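Periplasmic beta-glucosidase (Pseudomonas aeruginosa, PDB 6R5N) probably catalyses the hydrolysis of terminal, non-reducing beta-D-glucosyl residues, releasing beta-D-glucose, as a periplasmic member of glycoside hydrolase family 3. Local coordinates at residues T252-G257 with D284-D289; W135-E140 with A484-S489; F123-D128 with V155-Y160; H76-A81 with S399-P404. All coordinates share one frame; numbering follows the deposited sequence. Where two conformers were deposited one is given.

Contact 1. Residues T252-G257 with D284-D289; sequences TISDHG and DMNMND. With NOJ (1-deoxynojirimycin), chain D.
Ser254 reaches across to Met287: its OG accepts Met287 N at 2.9 Å in a nearly straight bond and donates to Asp255 O in its own segment. A short hydroxyl suits this place, since it takes over the role of a backbone carbonyl just beyond the parallel bridge of Ile253 and Met285, where Ser254 N binds Met285 O (2.9 Å). A water ties the same hydroxyl to Asp289 OD2. At the other end Thr252 holds OG1 between its own N and carbonyl carbon (chi1 53°), which lets OG1 accept Asp284 N at 2.9 Å while also bonding to Gly282 O. Asp284 answers with OD2, met by Thr252 N from above the carboxylate plane; its OD1 is salt-bridged to Arg312. Met287, flexible and apolar, extends from chi1 -171° and bends at its end, so that SD lies 3.7 Å from His256 CB and CE 4.3 Å from Ile253 CG2. In the conformer given, Asn288 sets CB over one face of the His256 ring, and its OD1 is bound by Ser27 N. Asp255 turns away from the partner strand; OD2 accepts O2 of 1-deoxynojirimycin at 2.7 Å, and OD1 takes His256 N. The chemistry thus closes the TIM barrel between its last two strands, while a carboxylate held by its neighbour's amide is directed at the sugar pocket.

Contact 2. Residues W135-E140 with A484-S489; sequences WGRVSE and AHEASS. With NOJ (1-deoxynojirimycin), chain D.
The guanidinium of Arg137 has Glu486 CB over one face, 3.8 Å above its plane and toward the rim, while its edges go to other partners. Along one edge Glu140 is gripped side-on, NE to OE2 and NH2 to OE1 (2.8 Å), a salt bridge that fixes the rotation of the group. Two further N-H groups serve 1-deoxynojirimycin: NH1 gives to O2 at 2.7 Å and NH2 to O3; NH1 is also bonded to Tyr181 OH. Arginine suits the place because its flat fan of donors can serve a carboxylate, two sugar hydroxyls and a tyrosine. The indole of Trp135 carries Arg137 CB over one face, meets the Tyr181 ring edge-to-face and is bonded through NE1 to Asp189. The carboxylate of Glu486 lies 16° from parallel to the guanidinium; its OE1 is 3.9 Å from Arg137 NH1, a long ion pair with no N-H aimed at it, and its OE2 is bonded to Tyr190. An extended chain with CG anti to the backbone N (chi1 176°) carries that carboxylate to the inhibitor, OE1 lying 3.6 Å from C1. Gly136 fits tightly against the type II turn His485-Ser488, its CA 3.4 Å from His485 O, where any beta carbon would collide. A water bridges Gly136 N and Ser489 OG, which is also bonded to Gly187 O. Tyr595 of the second subunit packs on Glu486 and Phe600 of that subunit on Ser488. The first loop lies between strand 121-122 and helix 146-161 of the barrel, the second between strand 472-478 and helix 497-507 of the C-terminal domain.

Contact 3. Residues F123-D128 with V155-Y160; sequences FSPMVD and VMVRAY. With NOJ (1-deoxynojirimycin), chain D.
Met156, the first residue of 155-160 to touch the loop, sets CB 3.7 Å from Pro125 CB, the two side chains sliding past each other in opposite directions. Bends at chi2 (-74°) and chi3 curl its thioether back, and CE comes 4.0 Å from Ser124 OG in the one given of two serine conformers. Unbranched and pliable, methionine can follow both the proline ring and the serine, and it also rests on Val103 of helix 100-116. Val157 comes next: its CG2 meets Pro125 CD at 4.0 Å, while beyond it lies Ala211 of helix 206-213. One turn after Met156, Tyr160 points its ring back toward the loop, CG standing anti to the carbonyl carbon (chi1 -78°). The edge of the ring, not its face, is offered to Ser124 OG and Pro125 N, and the phenol OH is 2.7 Å from Ser124 OG, a hydrogen bond in which either hydroxyl may donate; Val80 O is a probable second partner of the phenol. Pro125 follows a cis peptide bond and presents a compact, rigid apolar surface to the helix. The chemistry is therefore mainly apolar with one buried hydroxyl pair at its border: the hydrophobic part seats helix 146-161 against the loop leaving strand 121-122, and in the conformer given the polar part probably helps to hold that loop beside Phe123, whose CB lies 3.5 Å from O4 of 1-deoxynojirimycin.

Contact 4. Residues H76-A81 with S399-P404; sequences HAYDVA and SAAGVP. With NOJ (1-deoxynojirimycin), chain D.
Tyr78 and Ala400 make the tight part of this contact: ring atom CE2 is 3.6 Å from Ala400 CB, and the phenol OH lies 3.0 Å from Ala400 C. With CG anti to the backbone N (chi1 -163°), the tyrosine extends from the strand end to the tip of the opposing turn, a span that a long flat side chain covers well. Ala400 CB also abuts Asp79 O at 3.5 Å, a methyl small enough to fit between this carbonyl and the ring. The turn from Ser399 to Gly402 is of type II', closed by Gly402 N to Ser399 O at 2.9 Å, and Ala400 takes the positive phi (51°) of its second position, where glycine is common. The packing slackens toward Ala401, whose CB is 4.3 Å from Tyr78 CE2, and on the wetter side a water replaces direct contact, donating to Asp79 O (2.8 Å) and accepting from Ala400 N. A triethylene glycol, probably from the crystallisation liquor, lies beside Tyr78. Asp79 directs its carboxylate away from the turn: OD1 accepts O4 of 1-deoxynojirimycin at 2.6 Å and OD2 accepts O6 at 2.5 Å, while Lys176 is salt-bridged to OD1. Strand 75-78 runs between strands 48-50 and 121-122 of the barrel, and Val80 rests on helix 100-116; the turn belongs to the C-terminal domain, between helices 391-394 and 410-418.

All four contacts touch the same 1-deoxynojirimycin, although their centres lie 14 to 21 Å apart. Contacts 1 and 3 stay within the TIM-barrel domain and follow in series along the chain, contact 3 first; they touch through Phe123, packed on Met287 and Ile253. Contacts 2 and 4 span more than 300 residues each, joining a barrel loop (contact 2) and a strand end (contact 4) to the C-terminal domain, and their segments alternate in sequence. Contacts 3 and 4 are the nearest pair, and Phe123 N probably bonds to Tyr78 O. Met126 connects contact 3 to Trp135 of contact 2. The sugar pocket is therefore assembled from strand ends of one domain and loops of both.

Contact 1. Residues T252-G257 with D284-D289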
# COMPACT_ATOMS: atom_id res chain seq x y z
N THR A 252 -0.37 25.10 -18.42
CA THR A 252 -0.45 23.65 -18.12
C THR A 252 0.02 22.85 -19.33
O THR A 252 -0.39 23.15 -20.45
CB THR A 252 -1.86 23.25 -17.69
OG1 THR A 252 -2.74 23.72 -18.71
CG2 THR A 252 -2.22 23.80 -16.33
N ILE A 253 0.87 21.86 -19.08
CA ILE A 253 1.45 21.00 -20.14
C ILE A 253 1.10 19.55 -19.80
O ILE A 253 1.32 19.15 -18.66
CB ILE A 253 2.98 21.21 -20.21
CG1 ILE A 253 3.33 22.68 -20.46
CG2 ILE A 253 3.61 20.33 -21.26
CD1 ILE A 253 4.81 22.97 -20.34
N SER A 254 0.58 18.81 -20.76
CA SER A 254 0.32 17.35 -20.61
C SER A 254 1.65 16.59 -20.54
O SER A 254 2.65 17.08 -21.11
CB SER A 254 -0.48 16.84 -21.76
OG SER A 254 0.40 16.38 -22.77
N ASP A 255 1.66 15.42 -19.89
CA ASP A 255 2.83 14.50 -19.93
C ASP A 255 2.75 13.78 -21.28
O ASP A 255 1.79 14.02 -22.06
CB ASP A 255 2.89 13.63 -18.67
CG ASP A 255 4.27 13.06 -18.33
OD1 ASP A 255 5.13 13.00 -19.25
OD2 ASP A 255 4.48 12.66 -17.16
N HIS A 256 3.70 12.90 -21.56
CA HIS A 256 3.92 12.33 -22.91
C HIS A 256 2.77 11.38 -23.27
O HIS A 256 2.63 10.34 -22.61
CB HIS A 256 5.32 11.66 -22.94
CG HIS A 256 5.72 11.20 -24.29
ND1 HIS A 256 5.07 10.15 -24.95
CD2 HIS A 256 6.73 11.58 -25.10
CE1 HIS A 256 5.65 9.95 -26.12
NE2 HIS A 256 6.66 10.81 -26.23
N GLY A 257 2.00 11.73 -24.30
CA GLY A 257 0.86 10.93 -24.75
C GLY A 257 -0.28 10.87 -23.74
O GLY A 257 -1.15 10.03 -23.92
N ASP A 284 -3.48 22.97 -21.46
CA ASP A 284 -3.22 23.98 -22.52
C ASP A 284 -2.42 23.34 -23.65
O ASP A 284 -2.75 23.54 -24.82
CB ASP A 284 -2.43 25.17 -21.93
CG ASP A 284 -3.20 25.94 -20.88
OD1 ASP A 284 -4.43 25.80 -20.86
OD2 ASP A 284 -2.54 26.70 -20.09
N MET A 285 -1.37 22.61 -23.30
CA MET A 285 -0.35 22.17 -24.29
C MET A 285 -0.28 20.65 -24.29
O MET A 285 -0.29 20.03 -23.19
CB MET A 285 0.96 22.85 -23.91
CG MET A 285 2.13 22.53 -24.77
SD MET A 285 3.34 23.90 -24.70
CE MET A 285 3.24 24.45 -26.39
N ASN A 286 -0.27 20.08 -25.49
CA ASN A 286 -0.42 18.64 -25.81
C ASN A 286 0.96 18.06 -26.20
O ASN A 286 1.48 18.45 -27.28
CB ASN A 286 -1.47 18.54 -26.92
CG ASN A 286 -1.67 17.19 -27.56
OD1 ASN A 286 -2.00 17.14 -28.75
ND2 ASN A 286 -1.52 16.11 -26.80
N MET A 287 1.51 17.18 -25.36
CA MET A 287 2.86 16.58 -25.59
C MET A 287 2.80 15.31 -26.47
O MET A 287 2.17 14.30 -26.08
CB MET A 287 3.55 16.27 -24.27
CG MET A 287 5.00 15.85 -24.46
SD MET A 287 5.82 15.34 -22.96
CE MET A 287 6.08 16.90 -22.14
N ASN A 288 3.41 15.42 -27.66
CA ASN A 288 3.83 14.40 -28.65
C ASN A 288 2.65 13.75 -29.40
O ASN A 288 2.84 13.54 -30.61
CB ASN A 288 4.91 13.47 -28.06
CG ASN A 288 6.13 13.42 -28.96
OD1 ASN A 288 6.70 14.44 -29.35
ND2 ASN A 288 6.51 12.22 -29.35
N ASP A 289 1.49 13.45 -28.80
CA ASP A 289 0.48 12.58 -29.48
C ASP A 289 -0.30 13.34 -30.58
O ASP A 289 -0.95 12.66 -31.39
CB ASP A 289 -0.41 11.85 -28.47
CG ASP A 289 -1.31 12.75 -27.64
OD1 ASP A 289 -1.85 13.73 -28.23
OD2 ASP A 289 -1.46 12.46 -26.42
C1 NOJ D . 7.81 11.47 -19.16
C2 NOJ D . 7.95 11.87 -17.69
O2 NOJ D . 6.85 11.32 -17.02
C3 NOJ D . 8.25 13.36 -17.41
O3 NOJ D . 8.88 13.42 -16.14
C4 NOJ D . 9.05 14.02 -18.57
O4 NOJ D . 9.17 15.40 -18.29
C5 NOJ D . 8.38 13.81 -19.95
N5 NOJ D . 8.05 12.40 -20.23
C6 NOJ D . 9.24 14.29 -21.15
O6 NOJ D . 10.60 13.88 -21.12
O HOH W 1 -0.73 14.34 -24.80

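Contact 2. Residues W135-E140 with A484-S489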
# COMPACT_ATOMS: atom_id res chain seq x y z
N TRP A 135 8.81 2.45 -6.07
CA TRP A 135 8.64 3.34 -7.24
C TRP A 135 10.00 3.80 -7.74
O TRP A 135 10.78 4.32 -6.92
CB TRP A 135 7.76 4.51 -6.85
CG TRP A 135 7.22 5.32 -7.99
CD1 TRP A 135 6.60 4.85 -9.10
CD2 TRP A 135 7.17 6.76 -8.06
NE1 TRP A 135 6.18 5.90 -9.87
CE2 TRP A 135 6.49 7.08 -9.25
CE3 TRP A 135 7.62 7.80 -7.24
CZ2 TRP A 135 6.21 8.39 -9.64
CZ3 TRP A 135 7.37 9.10 -7.63
CH2 TRP A 135 6.68 9.38 -8.82
N GLY A 136 10.27 3.64 -9.03
CA GLY A 136 11.57 3.98 -9.63
C GLY A 136 11.85 5.47 -9.65
O GLY A 136 13.02 5.84 -9.74
N ARG A 137 10.83 6.32 -9.57
CA ARG A 137 10.99 7.79 -9.67
C ARG A 137 11.20 8.45 -8.31
O ARG A 137 11.22 9.68 -8.26
CB ARG A 137 9.78 8.35 -10.41
CG ARG A 137 9.54 7.63 -11.73
CD ARG A 137 8.65 8.38 -12.68
NE ARG A 137 9.33 9.58 -13.15
CZ ARG A 137 9.00 10.26 -14.22
NH1 ARG A 137 7.99 9.89 -14.98
NH2 ARG A 137 9.69 11.34 -14.52
N VAL A 138 11.36 7.68 -7.24
CA VAL A 138 11.71 8.22 -5.90
C VAL A 138 13.01 9.03 -5.99
O VAL A 138 13.15 10.03 -5.27
CB VAL A 138 11.80 7.04 -4.91
CG1 VAL A 138 12.52 7.42 -3.64
CG2 VAL A 138 10.40 6.51 -4.61
N SER A 139 13.95 8.62 -6.87
CA SER A 139 15.25 9.31 -7.04
C SER A 139 15.03 10.79 -7.40
O SER A 139 15.87 11.62 -7.03
CB SER A 139 16.08 8.60 -8.07
OG SER A 139 15.64 8.93 -9.37
N GLU A 140 13.94 11.10 -8.10
CA GLU A 140 13.69 12.45 -8.69
C GLU A 140 13.05 13.43 -7.69
O GLU A 140 13.01 14.63 -8.02
CB GLU A 140 12.72 12.35 -9.85
CG GLU A 140 13.26 11.55 -10.98
CD GLU A 140 12.19 11.17 -11.97
OE1 GLU A 140 11.44 12.08 -12.44
OE2 GLU A 140 12.08 9.95 -12.25
N ALA A 484 16.46 2.55 -11.01
CA ALA A 484 15.75 3.61 -10.27
C ALA A 484 15.45 4.77 -11.22
O ALA A 484 16.12 5.81 -11.18
CB ALA A 484 16.55 4.07 -9.07
N HIS A 485 14.43 4.55 -12.04
CA HIS A 485 14.22 5.21 -13.34
C HIS A 485 12.71 5.23 -13.60
O HIS A 485 11.99 4.40 -12.96
CB HIS A 485 15.05 4.41 -14.33
CG HIS A 485 15.09 4.89 -15.75
ND1 HIS A 485 14.01 4.76 -16.61
CD2 HIS A 485 16.13 5.35 -16.49
CE1 HIS A 485 14.35 5.20 -17.81
NE2 HIS A 485 15.67 5.54 -17.77
N GLU A 486 12.22 6.09 -14.48
CA GLU A 486 10.81 6.00 -14.94
C GLU A 486 10.55 4.55 -15.36
O GLU A 486 11.38 4.00 -16.12
CB GLU A 486 10.51 6.93 -16.12
CG GLU A 486 9.10 6.78 -16.66
CD GLU A 486 8.78 7.69 -17.83
OE1 GLU A 486 9.66 8.50 -18.19
OE2 GLU A 486 7.65 7.56 -18.42
N ALA A 487 9.45 3.97 -14.90
CA ALA A 487 8.95 2.63 -15.30
C ALA A 487 9.88 1.49 -14.83
O ALA A 487 9.76 0.38 -15.38
CB ALA A 487 8.77 2.55 -16.81
N SER A 488 10.73 1.72 -13.85
CA SER A 488 11.60 0.65 -13.27
C SER A 488 11.21 0.44 -11.81
O SER A 488 11.99 0.84 -10.90
CB SER A 488 13.07 0.96 -13.45
OG SER A 488 13.46 0.85 -14.82
N SER A 489 10.05 -0.17 -11.59
CA SER A 489 9.55 -0.47 -10.22
C SER A 489 10.13 -1.82 -9.76
O SER A 489 10.20 -2.73 -10.58
CB SER A 489 8.06 -0.42 -10.17
OG SER A 489 7.64 0.88 -10.49
C1 NOJ D . 7.81 11.47 -19.16
C2 NOJ D . 7.95 11.87 -17.69
O2 NOJ D . 6.85 11.32 -17.02
C3 NOJ D . 8.25 13.36 -17.41
O3 NOJ D . 8.88 13.42 -16.14
C4 NOJ D . 9.05 14.02 -18.57
O4 NOJ D . 9.17 15.40 -18.29
C5 NOJ D . 8.38 13.81 -19.95
N5 NOJ D . 8.05 12.40 -20.23
C6 NOJ D . 9.24 14.29 -21.15
O6 NOJ D . 10.60 13.88 -21.12
O HOH W 2 8.94 3.01 -11.48
O HOH W 3 18.41 7.80 -10.57
O HOH W 4 14.04 8.14 -11.70

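Contact 3. Residues F123-D128 with V155-Y160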
# COMPACT_ATOMS: atom_id res chain seq x y z
N PHE A 123 11.42 20.77 -17.44
CA PHE A 123 10.40 19.90 -16.81
C PHE A 123 10.92 19.50 -15.43
O PHE A 123 11.27 18.33 -15.18
CB PHE A 123 10.11 18.72 -17.72
CG PHE A 123 9.61 19.11 -19.09
CD1 PHE A 123 8.75 20.19 -19.27
CD2 PHE A 123 9.97 18.37 -20.19
CE1 PHE A 123 8.25 20.51 -20.52
CE2 PHE A 123 9.47 18.69 -21.45
CZ PHE A 123 8.62 19.76 -21.61
N SER A 124 10.92 20.49 -14.55
CA SER A 124 11.48 20.43 -13.18
C SER A 124 11.01 21.66 -12.41
O SER A 124 10.63 22.67 -13.02
CB SER A 124 13.00 20.32 -13.26
OG SER A 124 13.62 20.26 -11.98
N PRO A 125 10.98 21.65 -11.05
CA PRO A 125 11.30 20.47 -10.23
C PRO A 125 10.20 19.40 -10.21
O PRO A 125 9.02 19.69 -10.41
CB PRO A 125 11.45 21.08 -8.84
CG PRO A 125 10.40 22.20 -8.85
CD PRO A 125 10.52 22.78 -10.24
N MET A 126 10.62 18.16 -10.03
CA MET A 126 9.74 17.04 -9.65
C MET A 126 9.55 17.12 -8.13
O MET A 126 10.56 17.09 -7.40
CB MET A 126 10.36 15.70 -10.08
CG MET A 126 9.44 14.51 -9.90
SD MET A 126 9.50 13.90 -8.19
CE MET A 126 9.05 12.18 -8.42
N VAL A 127 8.32 17.25 -7.66
CA VAL A 127 8.07 17.57 -6.22
C VAL A 127 7.05 16.58 -5.66
O VAL A 127 6.36 16.91 -4.67
CB VAL A 127 7.66 19.06 -6.06
CG1 VAL A 127 8.71 20.00 -6.61
CG2 VAL A 127 6.34 19.39 -6.69
N ASP A 128 6.95 15.40 -6.27
CA ASP A 128 5.95 14.37 -5.85
C ASP A 128 6.41 13.80 -4.50
O ASP A 128 7.59 13.42 -4.36
CB ASP A 128 5.75 13.31 -6.93
CG ASP A 128 5.46 13.87 -8.32
OD1 ASP A 128 4.60 14.79 -8.43
OD2 ASP A 128 6.11 13.39 -9.27
N VAL A 155 12.34 26.72 -3.54
CA VAL A 155 13.78 27.02 -3.76
C VAL A 155 14.16 26.72 -5.22
O VAL A 155 14.82 27.59 -5.81
CB VAL A 155 14.68 26.23 -2.78
CG1 VAL A 155 16.13 26.27 -3.19
CG2 VAL A 155 14.51 26.75 -1.36
N MET A 156 13.77 25.56 -5.76
CA MET A 156 14.12 25.14 -7.15
C MET A 156 13.53 26.13 -8.15
O MET A 156 14.23 26.55 -9.05
CB MET A 156 13.60 23.75 -7.49
CG MET A 156 14.22 22.64 -6.66
SD MET A 156 15.90 22.28 -7.14
CE MET A 156 15.69 21.66 -8.81
N VAL A 157 12.26 26.48 -7.97
CA VAL A 157 11.54 27.40 -8.89
C VAL A 157 12.27 28.74 -8.91
O VAL A 157 12.60 29.22 -10.00
CB VAL A 157 10.05 27.55 -8.50
CG1 VAL A 157 9.36 28.64 -9.32
CG2 VAL A 157 9.31 26.23 -8.64
N ARG A 158 12.53 29.30 -7.73
CA ARG A 158 13.17 30.65 -7.59
C ARG A 158 14.58 30.60 -8.17
O ARG A 158 14.94 31.53 -8.90
CB ARG A 158 13.10 31.14 -6.14
CG ARG A 158 11.69 31.55 -5.71
CD ARG A 158 11.61 32.30 -4.40
NE ARG A 158 11.99 31.38 -3.33
CZ ARG A 158 11.15 30.62 -2.61
NH1 ARG A 158 9.83 30.69 -2.80
NH2 ARG A 158 11.62 29.81 -1.69
N ALA A 159 15.34 29.53 -7.94
CA ALA A 159 16.72 29.42 -8.46
C ALA A 159 16.71 29.30 -9.99
O ALA A 159 17.63 29.82 -10.66
CB ALA A 159 17.42 28.24 -7.83
N TYR A 160 15.76 28.57 -10.57
CA TYR A 160 15.68 28.39 -12.04
C TYR A 160 15.30 29.72 -12.70
O TYR A 160 15.91 30.09 -13.72
CB TYR A 160 14.65 27.33 -12.43
CG TYR A 160 15.04 25.87 -12.29
CD1 TYR A 160 16.33 25.40 -12.42
CD2 TYR A 160 14.04 24.92 -12.09
CE1 TYR A 160 16.62 24.04 -12.33
CE2 TYR A 160 14.31 23.57 -12.01
CZ TYR A 160 15.61 23.12 -12.13
OH TYR A 160 15.85 21.77 -12.02
C1 NOJ D . 7.81 11.47 -19.16
C2 NOJ D . 7.95 11.87 -17.69
O2 NOJ D . 6.85 11.32 -17.02
C3 NOJ D . 8.25 13.36 -17.41
O3 NOJ D . 8.88 13.42 -16.14
C4 NOJ D . 9.05 14.02 -18.57
O4 NOJ D . 9.17 15.40 -18.29
C5 NOJ D . 8.38 13.81 -19.95
N5 NOJ D . 8.05 12.40 -20.23
C6 NOJ D . 9.24 14.29 -21.15
O6 NOJ D . 10.60 13.88 -21.12

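Contact 4. Residues H76-A81 with S399-P404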
# COMPACT_ATOMS: atom_id res chain seq x y z
N HIS A 76 11.96 26.05 -26.12
CA HIS A 76 12.66 24.75 -26.09
C HIS A 76 12.77 24.27 -24.64
O HIS A 76 13.24 25.05 -23.79
CB HIS A 76 14.01 24.85 -26.77
CG HIS A 76 13.88 24.97 -28.25
ND1 HIS A 76 13.54 26.16 -28.86
CD2 HIS A 76 14.07 24.06 -29.22
CE1 HIS A 76 13.50 25.97 -30.17
NE2 HIS A 76 13.83 24.68 -30.41
N ALA A 77 12.36 23.03 -24.38
CA ALA A 77 12.33 22.49 -23.02
C ALA A 77 13.12 21.19 -22.97
O ALA A 77 13.41 20.64 -24.03
CB ALA A 77 10.89 22.31 -22.59
N TYR A 78 13.48 20.78 -21.77
CA TYR A 78 14.28 19.57 -21.49
C TYR A 78 14.06 19.16 -20.04
O TYR A 78 13.58 19.96 -19.25
CB TYR A 78 15.75 19.87 -21.74
CG TYR A 78 16.66 18.68 -21.90
CD1 TYR A 78 16.23 17.51 -22.52
CD2 TYR A 78 17.98 18.75 -21.48
CE1 TYR A 78 17.10 16.44 -22.72
CE2 TYR A 78 18.86 17.69 -21.68
CZ TYR A 78 18.41 16.53 -22.27
OH TYR A 78 19.29 15.49 -22.43
N ASP A 79 14.42 17.93 -19.73
CA ASP A 79 14.39 17.36 -18.37
C ASP A 79 15.74 17.67 -17.71
O ASP A 79 16.61 16.78 -17.65
CB ASP A 79 14.07 15.87 -18.46
CG ASP A 79 12.67 15.62 -18.98
OD1 ASP A 79 11.74 15.85 -18.19
OD2 ASP A 79 12.52 15.24 -20.19
N VAL A 80 15.90 18.92 -17.26
CA VAL A 80 17.07 19.34 -16.46
C VAL A 80 16.67 19.11 -15.01
O VAL A 80 16.08 20.01 -14.40
CB VAL A 80 17.49 20.78 -16.78
CG1 VAL A 80 18.75 21.14 -16.04
CG2 VAL A 80 17.67 21.00 -18.28
N ALA A 81 16.83 17.88 -14.55
CA ALA A 81 16.27 17.39 -13.27
C ALA A 81 17.26 17.73 -12.16
O ALA A 81 16.81 18.26 -11.14
CB ALA A 81 16.00 15.91 -13.37
N SER A 399 19.84 12.20 -16.35
CA SER A 399 21.17 12.85 -16.35
C SER A 399 21.26 13.88 -17.48
O SER A 399 22.34 14.36 -17.71
CB SER A 399 22.28 11.85 -16.42
OG SER A 399 22.16 11.06 -17.60
N ALA A 400 20.16 14.20 -18.17
CA ALA A 400 20.10 15.30 -19.15
C ALA A 400 21.25 15.19 -20.15
O ALA A 400 21.45 14.11 -20.70
CB ALA A 400 20.07 16.63 -18.41
N ALA A 401 22.01 16.26 -20.38
CA ALA A 401 23.10 16.27 -21.38
C ALA A 401 24.43 15.84 -20.75
O ALA A 401 25.47 16.02 -21.39
CB ALA A 401 23.19 17.63 -22.03
N GLY A 402 24.39 15.24 -19.55
CA GLY A 402 25.58 14.73 -18.85
C GLY A 402 26.32 13.70 -19.70
O GLY A 402 25.66 12.83 -20.30
N VAL A 403 27.65 13.80 -19.76
CA VAL A 403 28.50 12.89 -20.58
C VAL A 403 29.14 11.90 -19.63
O VAL A 403 29.92 12.28 -18.76
CB VAL A 403 29.53 13.70 -21.38
CG1 VAL A 403 30.40 12.80 -22.24
CG2 VAL A 403 28.85 14.75 -22.24
N PRO A 404 28.80 10.60 -19.69
CA PRO A 404 29.41 9.62 -18.80
C PRO A 404 30.95 9.68 -18.75
O PRO A 404 31.49 9.60 -17.67
CB PRO A 404 28.90 8.30 -19.38
CG PRO A 404 27.54 8.65 -19.91
CD PRO A 404 27.74 10.02 -20.53
C1 NOJ D . 7.81 11.47 -19.16
C2 NOJ D . 7.95 11.87 -17.69
O2 NOJ D . 6.85 11.32 -17.02
C3 NOJ D . 8.25 13.36 -17.41
O3 NOJ D . 8.88 13.42 -16.14
C4 NOJ D . 9.05 14.02 -18.57
O4 NOJ D . 9.17 15.40 -18.29
C5 NOJ D . 8.38 13.81 -19.95
N5 NOJ D . 8.05 12.40 -20.23
C6 NOJ D . 9.24 14.29 -21.15
O6 NOJ D . 10.60 13.88 -21.12
O HOH W 5 17.29 14.10 -17.98